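Local coordinates for fructose-bisphosphate aldolase (Thermus caldophilus, PDB 2FJK), which belongs to the class II fructose-bisphosphate aldolase family of TIM-barrel enzymes and holds 1,3-dihydroxyacetonephosphate in its pocket, at residues Glu157-Ile160 with Phe161-Thr165. Residues are numbered along the deposited sequence; the frame is centred on the assembly and turned at random.
Sequences EARI and FMERT
Met162 lays its first side-chain carbons against the carbonyl oxygen of Ala158 on the inward side of one amphipathic helix. Met162 is a selenomethionine here. Its CG lies 3.3 Å from Ala158 O, and the same carbonyl accepts Met162 N at 2.9 Å, the ordinary i to i+4 bond of the helix. A bend at chi2 (-59°) leads the SE end away from this turn, toward Leu170 and Ala203. The small Ala158 faces Ile197 of helix 191-200. One residue earlier, Phe161 N bonds to Glu157 O at 2.7 Å. The phenyl ring is buried against helix 108-124 and strand 128-133. Thr165 CG2 sits 4.0 Å above one face of the Phe161 ring, offset toward the rim. Helix 155-164 is one of the outer helices of the TIM barrel. Its inner side lies against strand 128-133 and between helices 108-124 and 191-200. Its last turn closes at Thr165, which has left helical geometry. Phe161 O takes two bonds there, from Thr165 N and from Thr165 OG1 at 2.9 Å, and they arrive from opposite faces of the carbonyl plane.

The outer flank is looser. Arg159 and Glu163 run side by side, pointing the same way. Arg159 CG stands anti to its own backbone nitrogen (chi1 177°), which sets it 3.5 Å from Glu163 OE1. The charged ends do not pair: Arg159 NE stays 4.9 Å from Glu163 OE1, and the two flat groups are turned 51° apart. Any attraction is probably weak and screened by solvent. Ile160 and Arg164 also lie alongside each other, with Ile160 CG2 3.8 Å from Arg164 CD. The guanidinium of Arg164 turns to helix 108-124, where NH1 forms a salt bridge with Glu109.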
loop_
_atom_site.group_PDB
_atom_site.type_symbol
_atom_site.label_atom_id
_atom_site.label_comp_id
_atom_site.label_asym_id
_atom_site.label_seq_id
_atom_site.Cartn_x
_atom_site.Cartn_y
_atom_site.Cartn_z
ATOM N N GLU A 157 -33.342 -27.816 -1.781
ATOM C CA GLU A 157 -32.091 -27.937 -1.043
ATOM C C GLU A 157 -31.359 -26.605 -1.058
ATOM O O GLU A 157 -30.743 -26.214 -0.070
ATOM C CB GLU A 157 -31.191 -28.999 -1.676
ATOM C CG GLU A 157 -31.548 -30.425 -1.332
ATOM C CD GLU A 157 -30.547 -31.410 -1.902
ATOM O OE1 GLU A 157 -29.331 -31.182 -1.722
ATOM O OE2 GLU A 157 -30.976 -32.411 -2.522
ATOM N N ALA A 158 -31.429 -25.922 -2.194
ATOM C CA ALA A 158 -30.766 -24.637 -2.359
ATOM C C ALA A 158 -31.227 -23.620 -1.316
ATOM O O ALA A 158 -30.402 -23.023 -0.621
ATOM C CB ALA A 158 -31.015 -24.100 -3.770
ATOM N N ARG A 159 -32.538 -23.420 -1.208
ATOM C CA ARG A 159 -33.073 -22.465 -0.240
ATOM C C ARG A 159 -32.600 -22.803 1.165
ATOM O O ARG A 159 -32.137 -21.934 1.906
ATOM C CB ARG A 159 -34.601 -22.472 -0.257
ATOM C CG ARG A 159 -35.219 -21.547 0.786
ATOM C CD ARG A 159 -36.688 -21.854 1.012
ATOM N NE ARG A 159 -37.476 -21.743 -0.211
ATOM C CZ ARG A 159 -38.800 -21.865 -0.260
ATOM N NH1 ARG A 159 -39.490 -22.102 0.850
ATOM N NH2 ARG A 159 -39.435 -21.749 -1.418
ATOM N N ILE A 160 -32.732 -24.075 1.521
ATOM C CA ILE A 160 -32.336 -24.552 2.840
ATOM C C ILE A 160 -30.843 -24.376 3.093
ATOM O O ILE A 160 -30.439 -23.963 4.178
ATOM C CB ILE A 160 -32.704 -26.036 3.023
ATOM C CG1 ILE A 160 -34.219 -26.214 2.889
ATOM C CG2 ILE A 160 -32.242 -26.512 4.391
ATOM C CD1 ILE A 160 -34.679 -27.652 2.912
ATOM N N PHE A 161 -30.028 -24.702 2.092
ATOM C CA PHE A 161 -28.580 -24.567 2.211
ATOM C C PHE A 161 -28.259 -23.099 2.479
ATOM O O PHE A 161 -27.518 -22.776 3.402
ATOM C CB PHE A 161 -27.904 -25.024 0.912
ATOM C CG PHE A 161 -26.403 -24.949 0.940
ATOM C CD1 PHE A 161 -25.669 -25.739 1.817
ATOM C CD2 PHE A 161 -25.720 -24.108 0.066
ATOM C CE1 PHE A 161 -24.280 -25.697 1.825
ATOM C CE2 PHE A 161 -24.324 -24.055 0.061
ATOM C CZ PHE A 161 -23.603 -24.852 0.943
HETATM N N MSE A 162 -28.834 -22.221 1.664
HETATM C CA MSE A 162 -28.629 -20.784 1.790
HETATM C C MSE A 162 -29.120 -20.207 3.121
HETATM O O MSE A 162 -28.536 -19.260 3.642
HETATM C CB MSE A 162 -29.308 -20.062 0.624
HETATM C CG MSE A 162 -28.574 -20.232 -0.696
HETATM SE SE MSE A 162 -26.755 -19.569 -0.578
HETATM C CE MSE A 162 -27.079 -17.765 -1.209
ATOM N N GLU A 163 -30.189 -20.767 3.675
ATOM C CA GLU A 163 -30.695 -20.274 4.948
ATOM C C GLU A 163 -29.860 -20.764 6.136
ATOM O O GLU A 163 -29.544 -19.984 7.035
ATOM C CB GLU A 163 -32.168 -20.666 5.119
ATOM C CG GLU A 163 -33.113 -19.845 4.243
ATOM C CD GLU A 163 -34.559 -20.329 4.284
ATOM O OE1 GLU A 163 -35.435 -19.627 3.731
ATOM O OE2 GLU A 163 -34.820 -21.410 4.856
ATOM N N ARG A 164 -29.485 -22.041 6.136
ATOM C CA ARG A 164 -28.692 -22.596 7.235
ATOM C C ARG A 164 -27.285 -21.998 7.262
ATOM O O ARG A 164 -26.660 -21.906 8.319
ATOM C CB ARG A 164 -28.622 -24.120 7.128
ATOM C CG ARG A 164 -29.955 -24.784 6.834
ATOM C CD ARG A 164 -30.008 -26.192 7.401
ATOM N NE ARG A 164 -28.993 -26.408 8.428
ATOM C CZ ARG A 164 -28.470 -27.593 8.723
ATOM N NH1 ARG A 164 -28.867 -28.673 8.069
ATOM N NH2 ARG A 164 -27.552 -27.693 9.674
ATOM N N THR A 165 -26.776 -21.620 6.094
ATOM C CA THR A 165 -25.463 -20.985 6.011
ATOM C C THR A 165 -25.783 -19.511 5.781
ATOM O O THR A 165 -26.886 -19.178 5.358
ATOM C CB THR A 165 -24.635 -21.496 4.809
ATOM O OG1 THR A 165 -25.226 -21.037 3.586
ATOM C CG2 THR A 165 -24.578 -23.009 4.800
#